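Local coordinates for restriction endonuclease Hpy99I (Helicobacter pylori, PDB 3GOX), which probably cleaves double-stranded DNA as a type II restriction endonuclease of the beta-beta-alpha-Me class, acting on a pseudopalindromic target sequence, at residues A[77-82]-A[104-109]; A[117-122]-A[157-162]; A[134-139]-A[147-152]. All coordinates share one frame; numbering follows the deposited sequence. Where two conformers were deposited one is given.

Contact 1: residues A[77-82]-A[104-109]. With ZN (zinc ion), chain E; nucleotides of chain D.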
loop_
_atom_site.group_PDB
_atom_site.type_symbol
_atom_site.label_atom_id
_atom_site.label_comp_id
_atom_site.label_asym_id
_atom_site.label_seq_id
_atom_site.Cartn_x
_atom_site.Cartn_y
_atom_site.Cartn_z
ATOM N N ILE A 77 12.523 17.299 -3.748
ATOM C CA ILE A 77 12.442 16.966 -5.172
ATOM C C ILE A 77 11.198 16.094 -5.398
ATOM O O ILE A 77 11.059 15.038 -4.771
ATOM C CB ILE A 77 13.674 16.210 -5.646
ATOM C CG1 ILE A 77 14.955 16.991 -5.349
ATOM C CG2 ILE A 77 13.559 15.901 -7.150
ATOM C CD1 ILE A 77 16.253 16.162 -5.545
ATOM N N CYS A 78 10.287 16.520 -6.283
ATOM C CA CYS A 78 9.068 15.764 -6.571
ATOM C C CYS A 78 9.403 14.464 -7.309
ATOM O O CYS A 78 10.251 14.462 -8.191
ATOM C CB CYS A 78 8.105 16.605 -7.392
ATOM S SG CYS A 78 6.636 15.706 -7.956
ATOM N N ASN A 79 8.734 13.361 -6.968
ATOM C CA ASN A 79 9.033 12.072 -7.588
ATOM C C ASN A 79 8.426 11.864 -8.960
ATOM O O ASN A 79 8.689 10.830 -9.587
ATOM C CB ASN A 79 8.646 10.903 -6.676
ATOM C CG ASN A 79 7.156 10.650 -6.672
ATOM O OD1 ASN A 79 6.383 11.577 -6.626
ATOM N ND2 ASN A 79 6.759 9.393 -6.722
ATOM N N ILE A 80 7.637 12.831 -9.434
ATOM C CA ILE A 80 7.081 12.757 -10.783
ATOM C C ILE A 80 7.831 13.778 -11.623
ATOM O O ILE A 80 8.721 13.414 -12.393
ATOM C CB ILE A 80 5.540 12.949 -10.789
ATOM C CG1 ILE A 80 4.868 11.929 -9.858
ATOM C CG2 ILE A 80 4.999 12.846 -12.201
ATOM C CD1 ILE A 80 5.121 10.502 -10.179
ATOM N N CYS A 81 7.581 15.056 -11.411
ATOM C CA CYS A 81 8.211 16.080 -12.233
ATOM C C CYS A 81 9.702 16.274 -11.935
ATOM O O CYS A 81 10.432 16.842 -12.752
ATOM C CB CYS A 81 7.463 17.423 -12.103
ATOM S SG CYS A 81 7.505 18.253 -10.470
ATOM N N HIS A 82 10.166 15.821 -10.772
ATOM C CA HIS A 82 11.580 15.987 -10.398
ATOM C C HIS A 82 12.013 17.449 -10.563
ATOM O O HIS A 82 13.084 17.765 -11.080
ATOM C CB HIS A 82 12.502 14.986 -11.133
ATOM C CG HIS A 82 12.484 13.613 -10.538
ATOM N ND1 HIS A 82 11.498 12.686 -10.820
ATOM C CD2 HIS A 82 13.291 13.032 -9.618
ATOM C CE1 HIS A 82 11.722 11.583 -10.115
ATOM N NE2 HIS A 82 12.796 11.769 -9.373
ATOM N N ARG A 104 3.632 13.890 1.040
ATOM C CA ARG A 104 3.551 12.997 -0.112
ATOM C C ARG A 104 4.799 13.188 -0.972
ATOM O O ARG A 104 5.351 14.290 -0.997
ATOM C CB ARG A 104 2.293 13.280 -0.946
ATOM C CG ARG A 104 0.950 13.051 -0.262
ATOM C CD ARG A 104 -0.129 13.087 -1.293
ATOM N NE ARG A 104 -1.481 12.967 -0.760
ATOM C CZ ARG A 104 -2.155 11.830 -0.563
ATOM N NH1 ARG A 104 -1.594 10.654 -0.762
ATOM N NH2 ARG A 104 -3.400 11.890 -0.119
ATOM N N PRO A 105 5.227 12.143 -1.685
ATOM C CA PRO A 105 6.432 12.297 -2.537
ATOM C C PRO A 105 6.172 13.112 -3.801
ATOM O O PRO A 105 7.140 13.605 -4.401
ATOM C CB PRO A 105 6.788 10.859 -2.887
ATOM C CG PRO A 105 5.483 10.120 -2.836
ATOM C CD PRO A 105 4.699 10.771 -1.725
ATOM N N SER A 106 4.913 13.238 -4.223
ATOM C CA SER A 106 4.519 14.027 -5.395
ATOM C C SER A 106 3.965 15.386 -4.960
ATOM O O SER A 106 3.172 15.468 -4.015
ATOM C CB SER A 106 3.451 13.283 -6.205
ATOM O OG SER A 106 3.756 11.922 -6.359
ATOM N N CYS A 107 4.405 16.439 -5.644
ATOM C CA CYS A 107 4.004 17.803 -5.325
ATOM C C CYS A 107 2.521 18.020 -5.603
ATOM O O CYS A 107 1.874 17.240 -6.306
ATOM C CB CYS A 107 4.850 18.810 -6.122
ATOM S SG CYS A 107 4.489 18.892 -7.889
ATOM N N ARG A 108 1.983 19.107 -5.067
ATOM C CA ARG A 108 0.572 19.408 -5.239
ATOM C C ARG A 108 0.168 19.470 -6.710
ATOM O O ARG A 108 -0.918 19.023 -7.053
ATOM C CB ARG A 108 0.195 20.697 -4.514
ATOM C CG ARG A 108 0.359 20.633 -3.004
ATOM C CD ARG A 108 0.025 21.981 -2.364
ATOM N NE ARG A 108 0.656 22.149 -1.056
ATOM C CZ ARG A 108 0.129 21.759 0.108
ATOM N NH1 ARG A 108 -1.064 21.177 0.150
ATOM N NH2 ARG A 108 0.803 21.956 1.247
ATOM N N GLU A 109 1.004 20.027 -7.574
ATOM C CA GLU A 109 0.679 20.094 -8.998
ATOM C C GLU A 109 0.561 18.694 -9.615
ATOM O O GLU A 109 -0.381 18.418 -10.348
ATOM C CB GLU A 109 1.692 20.947 -9.764
ATOM C CG GLU A 109 1.607 22.421 -9.419
ATOM C CD GLU A 109 0.217 22.979 -9.620
ATOM O OE1 GLU A 109 -0.315 22.863 -10.751
ATOM O OE2 GLU A 109 -0.354 23.524 -8.646
HETATM ZN ZN ZN E . 5.698 17.394 -9.238
ATOM P P DT D 5 7.675 7.964 -0.254
ATOM O OP1 DT D 5 8.531 7.851 -1.468
ATOM O OP2 DT D 5 7.405 9.295 0.330
ATOM O "O5'" DT D 5 6.278 7.298 -0.623
ATOM C "C5'" DT D 5 6.222 6.088 -1.372
ATOM C "C4'" DT D 5 4.829 5.513 -1.293
ATOM O "O4'" DT D 5 4.546 5.159 0.066
ATOM C "C3'" DT D 5 3.743 6.508 -1.688
ATOM O "O3'" DT D 5 3.429 6.304 -3.068
ATOM C "C2'" DT D 5 2.576 6.169 -0.768
ATOM C "C1'" DT D 5 3.146 5.169 0.241
ATOM N N1 DT D 5 2.903 5.434 1.665
ATOM C C2 DT D 5 2.304 4.439 2.397
ATOM O O2 DT D 5 1.905 3.399 1.899
ATOM N N3 DT D 5 2.187 4.704 3.736
ATOM C C4 DT D 5 2.598 5.843 4.401
ATOM O O4 DT D 5 2.456 5.921 5.617
ATOM C C5 DT D 5 3.188 6.866 3.562
ATOM C C7 DT D 5 3.649 8.147 4.187
ATOM C C6 DT D 5 3.303 6.615 2.252
ATOM P P DG D 7 -3.329 7.245 -4.993
ATOM O OP1 DG D 7 -3.520 7.230 -6.464
ATOM O OP2 DG D 7 -2.794 8.458 -4.330
ATOM O "O5'" DG D 7 -4.734 6.910 -4.321
ATOM C "C5'" DG D 7 -5.386 5.687 -4.620
ATOM C "C4'" DG D 7 -6.589 5.497 -3.725
ATOM O "O4'" DG D 7 -6.157 5.562 -2.343
ATOM C "C3'" DG D 7 -7.693 6.544 -3.848
ATOM O "O3'" DG D 7 -8.932 5.941 -3.469
ATOM C "C2'" DG D 7 -7.274 7.579 -2.823
ATOM C "C1'" DG D 7 -6.704 6.710 -1.706
ATOM N N9 DG D 7 -5.646 7.352 -0.923
ATOM C C8 DG D 7 -4.770 8.321 -1.362
ATOM N N7 DG D 7 -3.974 8.760 -0.423
ATOM C C5 DG D 7 -4.334 8.033 0.703
ATOM C C6 DG D 7 -3.840 8.095 2.036
ATOM O O6 DG D 7 -2.983 8.851 2.509
ATOM N N1 DG D 7 -4.471 7.168 2.861
ATOM C C2 DG D 7 -5.463 6.306 2.466
ATOM N N2 DG D 7 -5.938 5.482 3.419
ATOM N N3 DG D 7 -5.954 6.255 1.233
ATOM C C4 DG D 7 -5.347 7.140 0.410
ATOM P P DC D 6 2.488 7.346 -3.845
ATOM O OP1 DC D 6 2.823 7.232 -5.288
ATOM O OP2 DC D 6 2.538 8.668 -3.181
ATOM O "O5'" DC D 6 1.023 6.754 -3.644
ATOM C "C5'" DC D 6 0.671 5.487 -4.189
ATOM C "C4'" DC D 6 -0.551 4.951 -3.487
ATOM O "O4'" DC D 6 -0.238 4.637 -2.119
ATOM C "C3'" DC D 6 -1.689 5.954 -3.387
ATOM O "O3'" DC D 6 -2.416 5.977 -4.621
ATOM C "C2'" DC D 6 -2.497 5.402 -2.228
ATOM C "C1'" DC D 6 -1.433 4.720 -1.348
ATOM N N1 DC D 6 -1.107 5.416 -0.093
ATOM C C2 DC D 6 -1.144 4.692 1.104
ATOM O O2 DC D 6 -1.402 3.479 1.060
ATOM N N3 DC D 6 -0.885 5.326 2.271
ATOM C C4 DC D 6 -0.579 6.626 2.272
ATOM N N4 DC D 6 -0.340 7.209 3.451
ATOM C C5 DC D 6 -0.511 7.385 1.063
ATOM C C6 DC D 6 -0.783 6.746 -0.084
HETATM O O HOH W 1 9.703 12.894 -3.751
#
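C78, C81 and C107 converge on one zinc ion through SG, with metal–sulfur lengths of 2.3 Å for C78 SG and 2.4 Å for C107 SG; C110, in the first turn of helix 108-115, supplies the fourth thiolate. C107 N donates to C78 SG over 3.3 Å and almost straight (171°), and I80 N reaches the same C78 SG at 3.4 Å; these N-H groups should help stabilise the negative charge on the sulfur. With SG anti to its backbone N (chi1 174°), C78 presents the sulfur to both the metal and these donors. The two CxxC pairs, C78/C81 and C107/C110, make this a Cys4 zinc site within the His-Me finger beta4-alpha2 domain. Beyond the metal, N79 N bonds to P105 O at 3.0 Å, and a water donates to both I77 O and P105 O. F90 packs on C78 and C107. The start of segment 104-109 reaches the DNA: P105 CG lies 3.3 Å from OP2 of DC6 of chain D, while NH1 and NH2 of R104 share N7 of DG7 of chain D, the guanine acceptor lying at the guanidinium edge. E91 holds R104 NE in a salt bridge.

Contact 2: residues A[117-122]-A[157-162]. With NA (sodium ion), chain G; nucleotides of chain D.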
loop_
_atom_site.group_PDB
_atom_site.type_symbol
_atom_site.label_atom_id
_atom_site.label_comp_id
_atom_site.label_asym_id
_atom_site.label_seq_id
_atom_site.Cartn_x
_atom_site.Cartn_y
_atom_site.Cartn_z
ATOM N N VAL A 117 -10.545 13.047 -11.319
ATOM C CA VAL A 117 -11.905 13.511 -11.069
ATOM C C VAL A 117 -12.421 12.918 -9.768
ATOM O O VAL A 117 -12.358 11.707 -9.576
ATOM C CB VAL A 117 -12.856 13.112 -12.246
ATOM C CG1 VAL A 117 -14.258 13.675 -12.055
ATOM C CG2 VAL A 117 -12.281 13.576 -13.569
ATOM N N LYS A 118 -12.928 13.771 -8.879
ATOM C CA LYS A 118 -13.491 13.328 -7.605
ATOM C C LYS A 118 -14.790 12.547 -7.812
ATOM O O LYS A 118 -15.450 12.664 -8.851
ATOM C CB LYS A 118 -13.773 14.524 -6.689
ATOM C CG LYS A 118 -12.540 15.271 -6.224
ATOM C CD LYS A 118 -11.649 14.432 -5.282
ATOM C CE LYS A 118 -10.176 14.730 -5.501
ATOM N NZ LYS A 118 -9.818 14.577 -6.955
ATOM N N LEU A 119 -15.131 11.737 -6.819
ATOM C CA LEU A 119 -16.424 11.055 -6.795
ATOM C C LEU A 119 -17.529 12.107 -6.742
ATOM O O LEU A 119 -17.530 12.965 -5.855
ATOM C CB LEU A 119 -16.500 10.129 -5.581
ATOM C CG LEU A 119 -17.785 9.325 -5.384
ATOM C CD1 LEU A 119 -17.987 8.333 -6.525
ATOM C CD2 LEU A 119 -17.751 8.622 -4.031
ATOM N N SER A 120 -18.456 12.052 -7.701
ATOM C CA SER A 120 -19.552 13.014 -7.752
ATOM C C SER A 120 -20.488 12.835 -6.556
ATOM O O SER A 120 -20.545 11.768 -5.942
ATOM C CB SER A 120 -20.329 12.900 -9.069
ATOM O OG SER A 120 -21.210 11.795 -9.068
ATOM N N SER A 121 -21.215 13.896 -6.230
ATOM C CA SER A 121 -22.137 13.886 -5.094
ATOM C C SER A 121 -23.265 12.866 -5.266
ATOM O O SER A 121 -23.597 12.165 -4.319
ATOM C CB SER A 121 -22.727 15.282 -4.865
ATOM O OG SER A 121 -23.416 15.748 -6.011
ATOM N N THR A 122 -23.830 12.771 -6.470
ATOM C CA THR A 122 -24.886 11.776 -6.737
ATOM C C THR A 122 -24.325 10.347 -6.732
ATOM O O THR A 122 -24.991 9.424 -6.293
ATOM C CB THR A 122 -25.658 12.043 -8.056
ATOM O OG1 THR A 122 -24.790 11.888 -9.190
ATOM C CG2 THR A 122 -26.240 13.449 -8.051
ATOM N N HIS A 157 -15.326 3.846 -0.232
ATOM C CA HIS A 157 -15.940 4.147 -1.527
ATOM C C HIS A 157 -14.832 4.189 -2.566
ATOM O O HIS A 157 -14.067 5.161 -2.596
ATOM C CB HIS A 157 -16.530 5.572 -1.564
ATOM C CG HIS A 157 -17.631 5.853 -0.594
ATOM N ND1 HIS A 157 -17.401 6.403 0.649
ATOM C CD2 HIS A 157 -18.976 5.781 -0.730
ATOM C CE1 HIS A 157 -18.555 6.605 1.257
ATOM N NE2 HIS A 157 -19.527 6.240 0.439
ATOM N N ASP A 158 -14.691 3.164 -3.397
ATOM C CA ASP A 158 -13.772 3.300 -4.532
ATOM C C ASP A 158 -14.505 3.942 -5.722
ATOM O O ASP A 158 -15.695 3.754 -5.911
ATOM C CB ASP A 158 -13.206 1.924 -4.871
ATOM C CG ASP A 158 -12.343 1.921 -6.091
ATOM O OD1 ASP A 158 -11.486 2.838 -6.260
ATOM O OD2 ASP A 158 -12.476 0.957 -6.873
ATOM N N HIS A 159 -13.777 4.755 -6.501
ATOM C CA HIS A 159 -14.348 5.414 -7.681
ATOM C C HIS A 159 -13.332 5.499 -8.815
ATOM O O HIS A 159 -12.103 5.399 -8.595
ATOM C CB HIS A 159 -14.901 6.806 -7.312
ATOM C CG HIS A 159 -13.872 7.888 -7.299
ATOM N ND1 HIS A 159 -12.973 8.055 -6.269
ATOM C CD2 HIS A 159 -13.594 8.855 -8.201
ATOM C CE1 HIS A 159 -12.180 9.078 -6.541
ATOM N NE2 HIS A 159 -12.536 9.580 -7.707
ATOM N N ASN A 160 -13.857 5.643 -10.028
ATOM C CA ASN A 160 -13.034 5.853 -11.211
ATOM C C ASN A 160 -12.689 7.343 -11.333
ATOM O O ASN A 160 -13.577 8.196 -11.459
ATOM C CB ASN A 160 -13.758 5.332 -12.461
ATOM C CG ASN A 160 -12.922 5.462 -13.729
ATOM O OD1 ASN A 160 -12.576 6.559 -14.135
ATOM N ND2 ASN A 160 -12.610 4.337 -14.362
ATOM N N HIS A 161 -11.396 7.659 -11.309
ATOM C CA HIS A 161 -10.962 9.064 -11.341
ATOM C C HIS A 161 -10.772 9.640 -12.755
ATOM O O HIS A 161 -10.258 10.752 -12.906
ATOM C CB HIS A 161 -9.713 9.283 -10.477
ATOM C CG HIS A 161 -8.500 8.547 -10.945
ATOM N ND1 HIS A 161 -7.785 7.700 -10.125
ATOM C CD2 HIS A 161 -7.865 8.538 -12.141
ATOM C CE1 HIS A 161 -6.764 7.198 -10.797
ATOM N NE2 HIS A 161 -6.789 7.690 -12.023
ATOM N N ASP A 162 -11.203 8.896 -13.775
ATOM C CA ASP A 162 -11.389 9.439 -15.129
ATOM C C ASP A 162 -12.804 9.963 -15.366
ATOM O O ASP A 162 -13.006 10.922 -16.105
ATOM C CB ASP A 162 -11.057 8.378 -16.178
ATOM C CG ASP A 162 -9.622 7.896 -16.080
ATOM O OD1 ASP A 162 -8.739 8.721 -15.771
ATOM O OD2 ASP A 162 -9.377 6.693 -16.309
HETATM NA NA NA G . -9.827 4.140 -5.384
ATOM P P DA D 8 -10.328 6.685 -3.768
ATOM O OP1 DA D 8 -10.957 6.024 -4.944
ATOM O OP2 DA D 8 -10.125 8.158 -3.775
ATOM O "O5'" DA D 8 -11.204 6.298 -2.494
ATOM C "C5'" DA D 8 -11.505 7.250 -1.473
ATOM C "C4'" DA D 8 -10.862 6.835 -0.170
ATOM O "O4'" DA D 8 -9.493 7.277 -0.126
ATOM C "C3'" DA D 8 -11.496 7.458 1.065
ATOM O "O3'" DA D 8 -12.613 6.649 1.452
ATOM C "C2'" DA D 8 -10.375 7.374 2.086
ATOM C "C1'" DA D 8 -9.097 7.369 1.237
ATOM N N9 DA D 8 -8.249 8.552 1.378
ATOM C C8 DA D 8 -7.882 9.439 0.395
ATOM N N7 DA D 8 -7.072 10.383 0.811
ATOM C C5 DA D 8 -6.904 10.107 2.160
ATOM C C6 DA D 8 -6.152 10.738 3.166
ATOM N N6 DA D 8 -5.390 11.815 2.954
ATOM N N1 DA D 8 -6.204 10.215 4.411
ATOM C C2 DA D 8 -6.960 9.126 4.617
ATOM N N3 DA D 8 -7.705 8.440 3.752
ATOM C C4 DA D 8 -7.634 8.989 2.527
ATOM P P DG D 9 -13.953 7.333 2.020
ATOM O OP1 DG D 9 -14.959 6.241 2.075
ATOM O OP2 DG D 9 -14.249 8.569 1.250
ATOM O "O5'" DG D 9 -13.582 7.723 3.516
ATOM C "C5'" DG D 9 -13.225 6.706 4.445
ATOM C "C4'" DG D 9 -12.841 7.302 5.779
ATOM O "O4'" DG D 9 -11.672 8.148 5.643
ATOM C "C3'" DG D 9 -13.877 8.194 6.450
ATOM O "O3'" DG D 9 -13.504 8.236 7.821
ATOM C "C2'" DG D 9 -13.544 9.543 5.842
ATOM C "C1'" DG D 9 -12.025 9.495 5.953
ATOM N N9 DG D 9 -11.269 10.368 5.058
ATOM C C8 DG D 9 -11.347 10.425 3.687
ATOM N N7 DG D 9 -10.509 11.277 3.159
ATOM C C5 DG D 9 -9.841 11.824 4.247
ATOM C C6 DG D 9 -8.809 12.804 4.301
ATOM O O6 DG D 9 -8.258 13.399 3.366
ATOM N N1 DG D 9 -8.424 13.069 5.611
ATOM C C2 DG D 9 -8.957 12.475 6.727
ATOM N N2 DG D 9 -8.454 12.875 7.907
ATOM N N3 DG D 9 -9.914 11.558 6.691
ATOM C C4 DG D 9 -10.305 11.282 5.428
HETATM O O HOH W 2 -9.647 5.514 -7.417
HETATM O O HOH W 3 -7.695 3.430 -6.028
#
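The presumed active site of the beta-beta-alpha-Me fold lies at this contact, where H159 meets V117 and L119 beside a sodium ion and the DNA backbone. H159 NE2 donates to V117 O over 2.8 Å; the bond is bent (143° at the hydrogen), yet the oxygen lies in the ring plane and the nitrogen in the carbonyl plane, so the bond should restrain rotation of the imidazole. ND1, the other ring nitrogen, faces the phosphate of DA8 of chain D, with a weak bond to OP1 at 3.2 Å. L119 completes the setting: its CB stands over a face of the H159 ring, 4.1 Å from the centroid and 20° off the normal, while L119 CD1 packs on H159 CB at 3.5 Å. A chi1 of 84° puts H159 CG between the backbone N and the carbonyl carbon, 3.9 Å from L119 CB. H159 stands on strand 155-159, consistent with the name-giving histidine of His-Me finger nucleases. One residue earlier, D158 OD1 binds sodium at 2.3 Å; OP1 of DA8 of chain D also binds it, joined by two waters, N175 and a further phosphate. R167 of the same chain, in a salt bridge, and Y194 of the second subunit, by a hydrogen bond, hold D158 OD2. In the conformer given, H157 ND1 donates to OP1 of DG9 of chain D at 2.8 Å, while D128 takes H157 NE2. Farther along the backbone, V117 N meets H161 O at 2.8 Å in a nearly linear bond, and N160 OD1 accepts from D162 N, an Asx turn.

Contact 3: residues A[134-139]-A[147-152]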
loop_
_atom_site.group_PDB
_atom_site.type_symbol
_atom_site.label_atom_id
_atom_site.label_comp_id
_atom_site.label_asym_id
_atom_site.label_seq_id
_atom_site.Cartn_x
_atom_site.Cartn_y
_atom_site.Cartn_z
ATOM N N LYS A 134 -21.624 -0.896 9.374
ATOM C CA LYS A 134 -20.587 -1.032 10.392
ATOM C C LYS A 134 -20.902 -2.258 11.248
ATOM O O LYS A 134 -22.046 -2.491 11.618
ATOM C CB LYS A 134 -20.517 0.231 11.257
ATOM C CG LYS A 134 -19.823 0.076 12.608
ATOM C CD LYS A 134 -18.306 -0.079 12.493
ATOM C CE LYS A 134 -17.607 0.862 13.463
ATOM N NZ LYS A 134 -17.979 2.286 13.196
ATOM N N GLY A 135 -19.884 -3.062 11.534
ATOM C CA GLY A 135 -20.081 -4.267 12.330
ATOM C C GLY A 135 -20.700 -5.437 11.594
ATOM O O GLY A 135 -21.016 -6.432 12.214
ATOM N N SER A 136 -20.890 -5.335 10.288
ATOM C CA SER A 136 -21.340 -6.474 9.500
ATOM C C SER A 136 -20.168 -7.307 9.012
ATOM O O SER A 136 -19.035 -6.840 8.947
ATOM C CB SER A 136 -22.194 -6.054 8.309
ATOM O OG SER A 136 -21.482 -5.276 7.391
ATOM N N VAL A 137 -20.451 -8.557 8.675
ATOM C CA VAL A 137 -19.466 -9.420 8.040
ATOM C C VAL A 137 -19.459 -9.172 6.531
ATOM O O VAL A 137 -20.478 -9.350 5.846
ATOM C CB VAL A 137 -19.732 -10.892 8.374
ATOM C CG1 VAL A 137 -18.745 -11.791 7.610
ATOM C CG2 VAL A 137 -19.653 -11.115 9.876
ATOM N N PHE A 138 -18.303 -8.741 6.041
ATOM C CA PHE A 138 -18.085 -8.321 4.660
ATOM C C PHE A 138 -17.053 -9.247 4.012
ATOM O O PHE A 138 -16.146 -9.728 4.685
ATOM C CB PHE A 138 -17.524 -6.901 4.701
ATOM C CG PHE A 138 -17.192 -6.315 3.359
ATOM C CD1 PHE A 138 -18.195 -5.867 2.513
ATOM C CD2 PHE A 138 -15.870 -6.166 2.961
ATOM C CE1 PHE A 138 -17.889 -5.308 1.287
ATOM C CE2 PHE A 138 -15.561 -5.593 1.741
ATOM C CZ PHE A 138 -16.569 -5.169 0.909
ATOM N N THR A 139 -17.190 -9.485 2.707
ATOM C CA THR A 139 -16.190 -10.194 1.906
ATOM C C THR A 139 -15.776 -9.262 0.781
ATOM O O THR A 139 -16.574 -8.889 -0.063
ATOM C CB THR A 139 -16.723 -11.547 1.383
ATOM O OG1 THR A 139 -17.261 -12.286 2.486
ATOM C CG2 THR A 139 -15.594 -12.341 0.722
ATOM N N SER A 147 -14.108 -10.022 6.616
ATOM C CA SER A 147 -13.800 -9.080 7.679
ATOM C C SER A 147 -15.071 -8.606 8.367
ATOM O O SER A 147 -16.176 -8.884 7.910
ATOM C CB SER A 147 -13.022 -7.873 7.135
ATOM O OG SER A 147 -13.784 -7.139 6.196
ATOM N N ILE A 148 -14.897 -7.947 9.507
ATOM C CA ILE A 148 -15.975 -7.282 10.248
ATOM C C ILE A 148 -15.782 -5.787 10.022
ATOM O O ILE A 148 -14.729 -5.230 10.358
ATOM C CB ILE A 148 -15.918 -7.586 11.764
ATOM C CG1 ILE A 148 -16.003 -9.086 12.044
ATOM C CG2 ILE A 148 -17.030 -6.847 12.513
ATOM C CD1 ILE A 148 -15.583 -9.424 13.458
ATOM N N VAL A 149 -16.751 -5.167 9.354
ATOM C CA VAL A 149 -16.625 -3.791 8.885
ATOM C C VAL A 149 -16.292 -2.818 10.022
ATOM O O VAL A 149 -17.028 -2.725 11.009
ATOM C CB VAL A 149 -17.914 -3.337 8.162
ATOM C CG1 VAL A 149 -17.755 -1.886 7.669
ATOM C CG2 VAL A 149 -18.224 -4.281 7.003
ATOM N N GLY A 150 -15.182 -2.092 9.867
ATOM C CA GLY A 150 -14.742 -1.128 10.878
ATOM C C GLY A 150 -14.063 -1.725 12.086
ATOM O O GLY A 150 -13.692 -0.989 13.001
ATOM N N VAL A 151 -13.912 -3.054 12.109
ATOM C CA VAL A 151 -13.257 -3.756 13.219
ATOM C C VAL A 151 -12.025 -4.550 12.759
ATOM O O VAL A 151 -10.929 -4.340 13.301
ATOM C CB VAL A 151 -14.249 -4.661 13.967
ATOM C CG1 VAL A 151 -13.575 -5.475 15.077
ATOM C CG2 VAL A 151 -15.360 -3.819 14.573
ATOM N N THR A 152 -12.179 -5.475 11.810
ATOM C CA THR A 152 -11.012 -6.208 11.251
ATOM C C THR A 152 -10.578 -5.779 9.843
ATOM O O THR A 152 -9.553 -6.270 9.329
ATOM C CB THR A 152 -11.149 -7.728 11.325
ATOM O OG1 THR A 152 -12.275 -8.140 10.556
ATOM C CG2 THR A 152 -11.313 -8.200 12.779
#
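F138 and S147 form the hydrogen-bonded pair of a short antiparallel hairpin, F138 N reaching S147 O and S147 N reaching F138 O, each over 2.8 Å. V137 and I148 make the adjoining non-hydrogen-bonded pair, and two further backbone bonds, V149 N to S136 O and G135 N to V149 O, tie the flanking loops. On the face of F138 and S147, the phenyl group has CG anti to the backbone N (chi1 178°), and S147 OG lies near the ring plane at its edge, 4.0 Å from F138 CD2. V149 wedges its CG2 against the same residue, 3.6 Å from F138 CB. The valine has CG1 anti to its N (chi1 -180°), which leaves CG2 beside that N; there CG2 also meets S136 OG at 3.4 Å, while P133 O is the hydrogen-bond partner of that hydroxyl. In the conformer given, the K134 chain is bent from chi2 to chi4, and its CD lies 3.3 Å from V149 O. L155 and P132 pack on both F138 and V149. The V137 and I148 side chains point to the reverse face, where I48 and I66 of the second subunit pack on them. T152 OG1 accepts from I148 N at 2.8 Å. Backbone bonds thus set the register of this zinc-proximal hairpin, whereas its two faces divide the apolar work: F138 and V149 pack within the subunit, V137 and I148 across the dimer interface.

How the contacts relate
Contact 1 belongs to the first zinc site, whereas contacts 2 and 3 share the endonuclease VII-like region that holds the second zinc and the sodium ion. Contact 2 lies between the others in space, its centre about 23 Å from each; contacts 1 and 3 have centres about 35 Å apart. None of them touch, nearest atoms being about 9 Å apart for both pairs that include contact 2. Contacts 1 and 2 follow one DNA strand, meeting successive nucleotides of chain D. The F138 side chain of contact 3 is about 6 Å from the second zinc and about 13 Å from sodium. Across the dimer, H82 NE2 of contact 1 is hydrogen-bonded to T152 OG1 of contact 3 in the second subunit.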